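Local structure of isoflavone reductase (Medicago sativa, 2GAS) at residues A[5-10]-A[17-22]; A[123-128]-A[250-255]. The protein catalyses the NADPH-dependent reduction of 2'-hydroxyisoflavones such as 2'-hydroxyformononetin to chiral isoflavanones such as (3R)-vestitone, on the route to the alfalfa phytoalexin medicarpin. All coordinates share one frame; numbering follows the deposited sequence.

Contact 1 (A[5-10]-A[17-22]); sequences ILILGP and HIVWAS
Val19 pushes one methyl of its fork, CG2, into the hollow left between Ile7 and Pro10. With CG1 anti to the backbone N (chi1 171°), CG2 stands beside that nitrogen, 3.8 Å from Pro10 CB and 4.0 Å from Ile7 CG2. A branched, short side chain suits this place: a single methyl is small enough to fit between Ile7 and Pro10. Ile7 is the strand's main bump. Its ethyl arm is bent rather than extended (chi2 -53°) and crosses Ile18 at about a right angle, so that Ile7 CD1 presses on Ile18 CG2 at 3.2 Å, closer than two methyls normally sit. Ile18 offers only that branch methyl to the strand, since the rest of its side chain leads away. At the far end Ile5 meets Ser22, where a small residue leaves room for an isoleucine: Ile5 CD1 is 3.8 Å from Ser22 OG, with Ile5 CB nearly as close. The hydroxyl is buried against carbon here, but its hydrogen bond with Thr29 OG1 satisfies it. The strand and helix segments run almost antiparallel (166°), 9.2 Å apart at closest approach, as expected for the opening strand and helix of a Rossmann beta-alpha-beta unit. The glycine-rich sequence from Gly9, with positive phi, to Gly15, inferred to bind NADP(+), runs through the turn to the first residue of helix 15-25. Strand 5-8 lies in the middle of the parallel sheet, between 29-33 and 79-82. Ile5, Ile7 and Ile18 also touch Ile81, Pro10 rests on Ala31 and Val33, and Ile18 reaches Thr198 and Ile199 of helix 191-202.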
loop_
_atom_site.group_PDB
_atom_site.type_symbol
_atom_site.label_atom_id
_atom_site.label_comp_id
_atom_site.label_asym_id
_atom_site.label_seq_id
_atom_site.Cartn_x
_atom_site.Cartn_y
_atom_site.Cartn_z
ATOM N N ILE A 5 0.784 12.263 -14.582
ATOM C CA ILE A 5 1.171 11.209 -13.647
ATOM C C ILE A 5 1.541 9.883 -14.315
ATOM O O ILE A 5 0.752 9.313 -15.074
ATOM C CB ILE A 5 0.019 10.957 -12.634
ATOM C CG1 ILE A 5 -0.330 12.265 -11.917
ATOM C CG2 ILE A 5 0.424 9.881 -11.612
ATOM C CD1 ILE A 5 -1.509 12.161 -10.968
ATOM N N LEU A 6 2.744 9.396 -14.014
ATOM C CA LEU A 6 3.241 8.134 -14.554
ATOM C C LEU A 6 3.209 7.070 -13.465
ATOM O O LEU A 6 3.757 7.269 -12.377
ATOM C CB LEU A 6 4.684 8.295 -15.044
ATOM C CG LEU A 6 5.392 7.004 -15.472
ATOM C CD1 LEU A 6 4.668 6.378 -16.659
ATOM C CD2 LEU A 6 6.841 7.316 -15.831
ATOM N N ILE A 7 2.579 5.944 -13.769
ATOM C CA ILE A 7 2.481 4.845 -12.818
ATOM C C ILE A 7 3.349 3.668 -13.237
ATOM O O ILE A 7 3.171 3.107 -14.321
ATOM C CB ILE A 7 1.023 4.332 -12.688
ATOM C CG1 ILE A 7 0.115 5.453 -12.175
ATOM C CG2 ILE A 7 0.974 3.108 -11.772
ATOM C CD1 ILE A 7 0.604 6.091 -10.904
ATOM N N LEU A 8 4.300 3.309 -12.378
ATOM C CA LEU A 8 5.165 2.159 -12.620
ATOM C C LEU A 8 4.452 1.003 -11.912
ATOM O O LEU A 8 3.874 1.199 -10.837
ATOM C CB LEU A 8 6.549 2.408 -12.015
ATOM C CG LEU A 8 7.180 3.759 -12.380
ATOM C CD1 LEU A 8 8.526 3.897 -11.683
ATOM C CD2 LEU A 8 7.348 3.877 -13.881
ATOM N N GLY A 9 4.476 -0.185 -12.518
ATOM C CA GLY A 9 3.778 -1.338 -11.967
ATOM C C GLY A 9 2.277 -1.098 -12.094
ATOM O O GLY A 9 1.507 -1.466 -11.210
ATOM N N PRO A 10 1.826 -0.516 -13.217
ATOM C CA PRO A 10 0.410 -0.216 -13.441
ATOM C C PRO A 10 -0.591 -1.371 -13.445
ATOM O O PRO A 10 -1.775 -1.158 -13.166
ATOM C CB PRO A 10 0.434 0.539 -14.771
ATOM C CG PRO A 10 1.529 -0.147 -15.506
ATOM C CD PRO A 10 2.606 -0.267 -14.444
ATOM N N HIS A 17 -5.480 0.439 -9.294
ATOM C CA HIS A 17 -6.384 1.388 -8.654
ATOM C C HIS A 17 -5.843 2.807 -8.683
ATOM O O HIS A 17 -6.607 3.773 -8.639
ATOM C CB HIS A 17 -6.681 0.923 -7.231
ATOM C CG HIS A 17 -7.458 -0.355 -7.187
ATOM N ND1 HIS A 17 -8.783 -0.427 -7.560
ATOM C CD2 HIS A 17 -7.073 -1.625 -6.915
ATOM C CE1 HIS A 17 -9.180 -1.687 -7.524
ATOM N NE2 HIS A 17 -8.160 -2.434 -7.136
ATOM N N ILE A 18 -4.521 2.931 -8.750
ATOM C CA ILE A 18 -3.886 4.235 -8.839
ATOM C C ILE A 18 -4.123 4.759 -10.255
ATOM O O ILE A 18 -4.428 5.939 -10.448
ATOM C CB ILE A 18 -2.372 4.125 -8.556
ATOM C CG1 ILE A 18 -2.166 3.613 -7.133
ATOM C CG2 ILE A 18 -1.704 5.483 -8.728
ATOM C CD1 ILE A 18 -2.661 4.551 -6.074
ATOM N N VAL A 19 -3.995 3.878 -11.244
ATOM C CA VAL A 19 -4.234 4.272 -12.630
ATOM C C VAL A 19 -5.685 4.739 -12.764
ATOM O O VAL A 19 -5.951 5.815 -13.299
ATOM C CB VAL A 19 -4.000 3.100 -13.615
ATOM C CG1 VAL A 19 -4.469 3.494 -15.009
ATOM C CG2 VAL A 19 -2.520 2.726 -13.642
ATOM N N TRP A 20 -6.624 3.942 -12.263
ATOM C CA TRP A 20 -8.031 4.322 -12.364
ATOM C C TRP A 20 -8.362 5.615 -11.612
ATOM O O TRP A 20 -9.160 6.424 -12.084
ATOM C CB TRP A 20 -8.936 3.182 -11.883
ATOM C CG TRP A 20 -8.953 2.006 -12.831
ATOM C CD1 TRP A 20 -8.947 2.058 -14.197
ATOM C CD2 TRP A 20 -9.007 0.619 -12.485
ATOM N NE1 TRP A 20 -8.993 0.790 -14.723
ATOM C CE2 TRP A 20 -9.032 -0.114 -13.694
ATOM C CE3 TRP A 20 -9.037 -0.082 -11.268
ATOM C CZ2 TRP A 20 -9.086 -1.513 -13.725
ATOM C CZ3 TRP A 20 -9.090 -1.475 -11.299
ATOM C CH2 TRP A 20 -9.114 -2.175 -12.522
ATOM N N ALA A 21 -7.751 5.821 -10.449
ATOM C CA ALA A 21 -8.023 7.034 -9.685
ATOM C C ALA A 21 -7.463 8.254 -10.415
ATOM O O ALA A 21 -8.036 9.341 -10.360
ATOM C CB ALA A 21 -7.415 6.930 -8.279
ATOM N N SER A 22 -6.343 8.071 -11.104
ATOM C CA SER A 22 -5.731 9.170 -11.835
ATOM C C SER A 22 -6.670 9.578 -12.969
ATOM O O SER A 22 -6.904 10.766 -13.192
ATOM C CB SER A 22 -4.366 8.748 -12.381
ATOM O OG SER A 22 -3.709 9.838 -13.010
#

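Contact 2 (A[123-128]-A[250-255]); sequences VEPVRQ and KDIQES
Ile252 alone carries the helix side of this contact, meeting Val123, Glu124 and Pro125 with its two methyl ends. Its CD1, at the tip of an extended ethyl arm (chi2 171°), comes within 4.0 Å of Val123 CG2. The branch methyl Ile252 CG2, anti to the backbone N, lies 3.5 Å from the carbonyl oxygen Glu124 O. More loosely, Ile252 CG2 sits 4.3 Å from Pro125 CD. A beta-branched isoleucine suits the place because its two arms diverge, one reaching the valine and the other the Glu124-Pro125 peptide.

One step out, the peptide bond before Pro125 is cis. This sets Glu124 O and Pro125 CD on the same side of the peptide, which is why one methyl can meet both. The bend runs straight into helix 126-143. Val123 O accepts a hydrogen bond from Arg127 N, and the Glu124 carboxylate folds back so that its OE2 takes Gln128 N at 3.1 Å, on the syn side but 33° out of the carboxylate plane; near the start of a helix, its charge probably gains some stabilisation from the helix dipole. Helix 259-271 lies against both partners, with Asn260 touching Pro125 and Leu263 touching Ile252.

No hydrogen bond spans the two segments, which bury just 99 Å² between them. A small apolar patch of Val123, Pro125 and Ile252 and one methyl-to-carbonyl van der Waals contact join them, so the fit rests on complementary shape without a directional bond.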
loop_
_atom_site.group_PDB
_atom_site.type_symbol
_atom_site.label_atom_id
_atom_site.label_comp_id
_atom_site.label_asym_id
_atom_site.label_seq_id
_atom_site.Cartn_x
_atom_site.Cartn_y
_atom_site.Cartn_z
ATOM N N VAL A 123 9.823 -7.436 14.090
ATOM C CA VAL A 123 10.865 -8.443 14.261
ATOM C C VAL A 123 11.136 -9.104 12.912
ATOM O O VAL A 123 10.348 -8.970 11.975
ATOM C CB VAL A 123 10.429 -9.528 15.275
ATOM C CG1 VAL A 123 10.084 -8.884 16.604
ATOM C CG2 VAL A 123 9.237 -10.303 14.737
ATOM N N GLU A 124 12.257 -9.810 12.799
ATOM C CA GLU A 124 12.576 -10.482 11.548
ATOM C C GLU A 124 11.561 -11.596 11.308
ATOM O O GLU A 124 10.957 -12.113 12.253
ATOM C CB GLU A 124 13.996 -11.059 11.600
ATOM C CG GLU A 124 15.084 -10.012 11.767
ATOM C CD GLU A 124 15.203 -9.072 10.573
ATOM O OE1 GLU A 124 16.024 -8.132 10.645
ATOM O OE2 GLU A 124 14.489 -9.270 9.565
ATOM N N PRO A 125 11.377 -12.004 10.045
ATOM C CA PRO A 125 12.054 -11.494 8.848
ATOM C C PRO A 125 11.425 -10.252 8.207
ATOM O O PRO A 125 11.941 -9.741 7.213
ATOM C CB PRO A 125 12.012 -12.692 7.913
ATOM C CG PRO A 125 10.652 -13.251 8.194
ATOM C CD PRO A 125 10.557 -13.186 9.713
ATOM N N VAL A 126 10.324 -9.754 8.762
ATOM C CA VAL A 126 9.690 -8.588 8.154
ATOM C C VAL A 126 10.463 -7.299 8.423
ATOM O O VAL A 126 10.459 -6.379 7.601
ATOM C CB VAL A 126 8.206 -8.430 8.619
ATOM C CG1 VAL A 126 8.132 -7.819 10.007
ATOM C CG2 VAL A 126 7.441 -7.586 7.612
ATOM N N ARG A 127 11.152 -7.246 9.558
ATOM C CA ARG A 127 11.922 -6.068 9.929
ATOM C C ARG A 127 12.874 -5.628 8.824
ATOM O O ARG A 127 12.961 -4.438 8.512
ATOM C CB ARG A 127 12.722 -6.337 11.206
ATOM C CG ARG A 127 13.477 -5.125 11.732
ATOM C CD ARG A 127 14.316 -5.481 12.949
ATOM N NE ARG A 127 14.889 -4.301 13.597
ATOM C CZ ARG A 127 14.190 -3.406 14.291
ATOM N NH1 ARG A 127 12.876 -3.543 14.438
ATOM N NH2 ARG A 127 14.807 -2.370 14.848
ATOM N N GLN A 128 13.585 -6.579 8.222
ATOM C CA GLN A 128 14.529 -6.229 7.170
ATOM C C GLN A 128 13.871 -5.607 5.943
ATOM O O GLN A 128 14.461 -4.737 5.296
ATOM C CB GLN A 128 15.351 -7.446 6.740
ATOM C CG GLN A 128 16.389 -7.096 5.672
ATOM C CD GLN A 128 17.229 -5.880 6.055
ATOM O OE1 GLN A 128 17.922 -5.890 7.073
ATOM N NE2 GLN A 128 17.163 -4.824 5.240
ATOM N N LYS A 250 7.850 -16.896 19.438
ATOM C CA LYS A 250 8.455 -18.216 19.343
ATOM C C LYS A 250 7.974 -18.895 18.061
ATOM O O LYS A 250 8.745 -19.558 17.370
ATOM C CB LYS A 250 8.081 -19.056 20.571
ATOM C CG LYS A 250 8.758 -20.416 20.629
ATOM C CD LYS A 250 7.928 -21.494 19.954
ATOM C CE LYS A 250 6.782 -21.951 20.845
ATOM N NZ LYS A 250 7.277 -22.514 22.135
ATOM N N ASP A 251 6.696 -18.709 17.747
ATOM C CA ASP A 251 6.093 -19.285 16.553
ATOM C C ASP A 251 6.801 -18.768 15.297
ATOM O O ASP A 251 7.045 -19.517 14.349
ATOM C CB ASP A 251 4.610 -18.909 16.495
ATOM C CG ASP A 251 3.858 -19.663 15.422
ATOM O OD1 ASP A 251 4.409 -19.836 14.314
ATOM O OD2 ASP A 251 2.706 -20.072 15.681
ATOM N N ILE A 252 7.126 -17.480 15.298
ATOM C CA ILE A 252 7.805 -16.858 14.166
ATOM C C ILE A 252 9.192 -17.467 13.946
ATOM O O ILE A 252 9.557 -17.816 12.818
ATOM C CB ILE A 252 7.929 -15.328 14.385
ATOM C CG1 ILE A 252 6.541 -14.688 14.299
ATOM C CG2 ILE A 252 8.868 -14.713 13.353
ATOM C CD1 ILE A 252 6.499 -13.235 14.708
ATOM N N GLN A 253 9.954 -17.605 15.027
ATOM C CA GLN A 253 11.300 -18.165 14.957
ATOM C C GLN A 253 11.334 -19.612 14.468
ATOM O O GLN A 253 12.275 -20.018 13.788
ATOM C CB GLN A 253 11.969 -18.095 16.333
ATOM C CG GLN A 253 12.043 -16.698 16.930
ATOM C CD GLN A 253 12.658 -16.692 18.316
ATOM O OE1 GLN A 253 12.209 -17.412 19.209
ATOM N NE2 GLN A 253 13.689 -15.875 18.505
ATOM N N GLU A 254 10.305 -20.382 14.808
ATOM C CA GLU A 254 10.244 -21.791 14.430
ATOM C C GLU A 254 9.509 -22.100 13.128
ATOM O O GLU A 254 9.506 -23.245 12.675
ATOM C CB GLU A 254 9.605 -22.595 15.564
ATOM C CG GLU A 254 10.344 -22.487 16.888
ATOM C CD GLU A 254 9.642 -23.228 18.009
ATOM O OE1 GLU A 254 10.187 -23.259 19.134
ATOM O OE2 GLU A 254 8.543 -23.775 17.770
ATOM N N SER A 255 8.888 -21.093 12.526
ATOM C CA SER A 255 8.152 -21.309 11.287
ATOM C C SER A 255 9.009 -21.133 10.044
ATOM O O SER A 255 9.926 -20.310 10.012
ATOM C CB SER A 255 6.950 -20.364 11.208
ATOM O OG SER A 255 6.001 -20.664 12.215
#

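How the contacts relate
Contacts 1 and 2 lie on opposite sides of the chain's centre, with their own centres 33 Å apart and their nearest atoms about 20 Å apart, so neither touches the other. Contact 1 holds Gly9 and Pro10 of the inferred NADP(+)-binding site, and the side chain of Pro10 is about 9 Å from that of Arg34, which probably binds NADP(+), as in related enzymes. Contact 2 is away from the annotated sites and packs the approach to helix 126-143 against helix 245-254. Segment 123-128 leads into helix 126-143, which carries, farther along, Lys133, the inferred proton acceptor, and Arg137, which probably binds NADP(+).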